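Local coordinates for protein splicing factor U2AF 35 kDa subunit (Homo sapiens, PDB 1JMT) that forms a heterodimer with U2AF2 and helps select the 3' splice site of pre-mRNA, recruiting U2 snRNP to the branch point, at residues Q2-L7 with I86-R91. The protein carries 1 engineered substitution. Residues are numbered along the deposited sequence; the frame is centred on the assembly and turned at random.
Sequences QTIALL and IDLNNR
Across the two segments no flat group takes part; I4, L6 and L88 meet through methyls alone. The N89 amide and the R91 guanidinium are held by other partners: N89 OD1 accepts a hydrogen bond from A100 N, and R91 pairs with E46 through NH1 and with an acidic side chain of the bound peptide through NH2.

The contact itself converges on one branch of L88. Its CD1 sits 3.8 Å from I4 CD1. The same CD1 is 4.0 Å from L6 CD2, so three methyls form a small triangle. Both strand side chains cross that of L88 at about a right angle. I4 holds CG1 between its backbone N and carbonyl carbon (chi1 71°), and the extended second torsion (chi2 172°) carries CD1 out to the helix. The backbones stay well apart: L6 CA and L88 CA are 8.7 Å from each other.

L88 belongs to helix 78-88. A type I beta turn runs from L88 to R91, with R91 N bonded to L88 O at 3.1 Å. V85 and A81 of the same helix also pack on I4, while I98 and A100 of strand 96-102 also touch L88. This is the helix-on-sheet core of an RNA recognition motif. R91 opens the Arg-X-Phe signature of the U2AF homology motif subclass, which binds peptides.

No hydrogen bond joins the two segments. The contact is therefore purely apolar and depends on burial of I4, L6 and L88. L88 also packs on an aromatic side chain of the peptide, linking the sheet to the ligand pocket.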
ATOM      1  N   GLN A   2     -14.641  -8.622  -3.167  1.00 57.18           N
ATOM      2  CA  GLN A   2     -13.994  -7.933  -4.284  1.00 54.48           C
ATOM      3  C   GLN A   2     -13.006  -6.914  -3.729  1.00 49.56           C
ATOM      4  O   GLN A   2     -12.278  -6.262  -4.476  1.00 48.22           O
ATOM      5  CB  GLN A   2     -15.025  -7.185  -5.129  1.00 55.17           C
ATOM      6  CG  GLN A   2     -16.128  -8.041  -5.704  1.00 60.44           C
ATOM      7  CD  GLN A   2     -17.260  -7.198  -6.254  1.00 61.58           C
ATOM      8  OE1 GLN A   2     -17.084  -6.444  -7.211  1.00 59.35           O
ATOM      9  NE2 GLN A   2     -18.433  -7.314  -5.640  1.00 66.15           N
ATOM     10  N   THR A   3     -12.997  -6.779  -2.411  1.00 47.39           N
ATOM     11  CA  THR A   3     -12.132  -5.818  -1.756  1.00 48.92           C
ATOM     12  C   THR A   3     -10.938  -6.447  -1.051  1.00 44.93           C
ATOM     13  O   THR A   3     -11.077  -7.451  -0.354  1.00 39.67           O
ATOM     14  CB  THR A   3     -12.920  -5.006  -0.720  1.00 45.00           C
ATOM     15  OG1 THR A   3     -14.121  -4.509  -1.319  1.00 51.19           O
ATOM     16  CG2 THR A   3     -12.089  -3.833  -0.225  1.00 50.88           C
ATOM     17  N   ILE A   4      -9.768  -5.845  -1.249  1.00 39.44           N
ATOM     18  CA  ILE A   4      -8.541  -6.300  -0.611  1.00 32.17           C
ATOM     19  C   ILE A   4      -8.030  -5.154   0.266  1.00 31.56           C
ATOM     20  O   ILE A   4      -8.385  -3.995   0.050  1.00 32.87           O
ATOM     21  CB  ILE A   4      -7.442  -6.654  -1.643  1.00 33.64           C
ATOM     22  CG1 ILE A   4      -6.897  -5.381  -2.305  1.00 31.76           C
ATOM     23  CG2 ILE A   4      -8.010  -7.591  -2.703  1.00 32.26           C
ATOM     24  CD1 ILE A   4      -5.672  -5.627  -3.183  1.00 29.83           C
ATOM     25  N   ALA A   5      -7.213  -5.485   1.258  1.00 31.38           N
ATOM     26  CA  ALA A   5      -6.640  -4.487   2.150  1.00 29.52           C
ATOM     27  C   ALA A   5      -5.131  -4.653   2.216  1.00 28.06           C
ATOM     28  O   ALA A   5      -4.635  -5.763   2.386  1.00 28.65           O
ATOM     29  CB  ALA A   5      -7.227  -4.636   3.550  1.00 28.14           C
ATOM     30  N   LEU A   6      -4.409  -3.548   2.064  1.00 26.97           N
ATOM     31  CA  LEU A   6      -2.955  -3.554   2.155  1.00 27.60           C
ATOM     32  C   LEU A   6      -2.719  -2.885   3.507  1.00 33.59           C
ATOM     33  O   LEU A   6      -2.903  -1.676   3.664  1.00 31.95           O
ATOM     34  CB  LEU A   6      -2.349  -2.756   1.003  1.00 31.57           C
ATOM     35  CG  LEU A   6      -2.773  -3.256  -0.386  1.00 33.56           C
ATOM     36  CD1 LEU A   6      -2.065  -2.435  -1.449  1.00 37.13           C
ATOM     37  CD2 LEU A   6      -2.427  -4.736  -0.544  1.00 38.40           C
ATOM     38  N   LEU A   7      -2.339  -3.699   4.486  1.00 29.90           N
ATOM     39  CA  LEU A   7      -2.163  -3.247   5.858  1.00 34.16           C
ATOM     40  C   LEU A   7      -0.963  -2.372   6.182  1.00 34.83           C
ATOM     41  O   LEU A   7       0.190  -2.732   5.922  1.00 36.26           O
ATOM     42  CB  LEU A   7      -2.188  -4.462   6.793  1.00 33.91           C
ATOM     43  CG  LEU A   7      -3.398  -5.379   6.553  1.00 40.88           C
ATOM     44  CD1 LEU A   7      -3.306  -6.609   7.437  1.00 40.47           C
ATOM     45  CD2 LEU A   7      -4.688  -4.615   6.828  1.00 40.26           C
ATOM     46  N   ILE A  86      -2.850 -12.936  -3.268  1.00 41.90           N
ATOM     47  CA  ILE A  86      -1.808 -13.951  -3.332  1.00 42.48           C
ATOM     48  C   ILE A  86      -0.493 -13.386  -3.874  1.00 39.53           C
ATOM     49  O   ILE A  86       0.563 -13.543  -3.254  1.00 38.88           O
ATOM     50  CB  ILE A  86      -2.249 -15.138  -4.217  1.00 47.17           C
ATOM     51  CG1 ILE A  86      -3.507 -15.779  -3.629  1.00 46.68           C
ATOM     52  CG2 ILE A  86      -1.129 -16.169  -4.309  1.00 48.06           C
ATOM     53  CD1 ILE A  86      -4.217 -16.714  -4.586  1.00 44.89           C
ATOM     54  N   ASP A  87      -0.552 -12.723  -5.024  1.00 32.57           N
ATOM     55  CA  ASP A  87       0.664 -12.166  -5.602  1.00 36.57           C
ATOM     56  C   ASP A  87       1.261 -11.052  -4.746  1.00 35.57           C
ATOM     57  O   ASP A  87       2.478 -10.997  -4.549  1.00 37.78           O
ATOM     58  CB  ASP A  87       0.403 -11.641  -7.021  1.00 35.47           C
ATOM     59  CG  ASP A  87       1.682 -11.212  -7.721  1.00 40.84           C
ATOM     60  OD1 ASP A  87       2.588 -12.062  -7.872  1.00 42.87           O
ATOM     61  OD2 ASP A  87       1.795 -10.032  -8.115  1.00 32.91           O
ATOM     62  N   LEU A  88       0.410 -10.166  -4.235  1.00 34.37           N
ATOM     63  CA  LEU A  88       0.883  -9.049  -3.416  1.00 29.07           C
ATOM     64  C   LEU A  88       1.585  -9.509  -2.150  1.00 30.57           C
ATOM     65  O   LEU A  88       2.500  -8.844  -1.659  1.00 25.81           O
ATOM     66  CB  LEU A  88      -0.279  -8.116  -3.061  1.00 28.18           C
ATOM     67  CG  LEU A  88      -0.726  -7.223  -4.223  1.00 30.90           C
ATOM     68  CD1 LEU A  88      -2.121  -6.683  -3.971  1.00 34.41           C
ATOM     69  CD2 LEU A  88       0.275  -6.092  -4.399  1.00 28.67           C
ATOM     70  N   ASN A  89       1.155 -10.641  -1.608  1.00 27.89           N
ATOM     71  CA  ASN A  89       1.789 -11.145  -0.411  1.00 29.34           C
ATOM     72  C   ASN A  89       3.185 -11.699  -0.705  1.00 29.47           C
ATOM     73  O   ASN A  89       3.930 -12.032   0.215  1.00 25.54           O
ATOM     74  CB  ASN A  89       0.905 -12.192   0.273  1.00 31.94           C
ATOM     75  CG  ASN A  89      -0.094 -11.559   1.223  1.00 32.37           C
ATOM     76  OD1 ASN A  89       0.269 -10.703   2.024  1.00 33.90           O
ATOM     77  ND2 ASN A  89      -1.352 -11.976   1.144  1.00 34.22           N
ATOM     78  N   ASN A  90       3.526 -11.784  -1.992  1.00 25.14           N
ATOM     79  CA  ASN A  90       4.844 -12.234  -2.432  1.00 33.46           C
ATOM     80  C   ASN A  90       5.669 -11.052  -2.956  1.00 32.72           C
ATOM     81  O   ASN A  90       6.643 -11.247  -3.687  1.00 32.64           O
ATOM     82  CB  ASN A  90       4.729 -13.280  -3.550  1.00 35.95           C
ATOM     83  CG  ASN A  90       4.155 -14.594  -3.062  1.00 40.97           C
ATOM     84  OD1 ASN A  90       4.475 -15.045  -1.968  1.00 45.09           O
ATOM     85  ND2 ASN A  90       3.315 -15.221  -3.879  1.00 41.71           N
ATOM     86  N   ARG A  91       5.283  -9.828  -2.595  1.00 29.92           N
ATOM     87  CA  ARG A  91       6.017  -8.655  -3.076  1.00 30.62           C
ATOM     88  C   ARG A  91       6.446  -7.679  -1.988  1.00 30.12           C
ATOM     89  O   ARG A  91       5.905  -7.669  -0.877  1.00 28.74           O
ATOM     90  CB  ARG A  91       5.183  -7.888  -4.111  1.00 25.28           C
ATOM     91  CG  ARG A  91       4.778  -8.694  -5.327  1.00 28.66           C
ATOM     92  CD  ARG A  91       3.905  -7.870  -6.285  1.00 28.48           C
ATOM     93  NE  ARG A  91       4.640  -6.769  -6.904  1.00 27.73           N
ATOM     94  CZ  ARG A  91       4.106  -5.895  -7.749  1.00 27.35           C
ATOM     95  NH1 ARG A  91       2.822  -5.985  -8.080  1.00 30.28           N
ATOM     96  NH2 ARG A  91       4.857  -4.933  -8.272  1.00 30.76           N
TER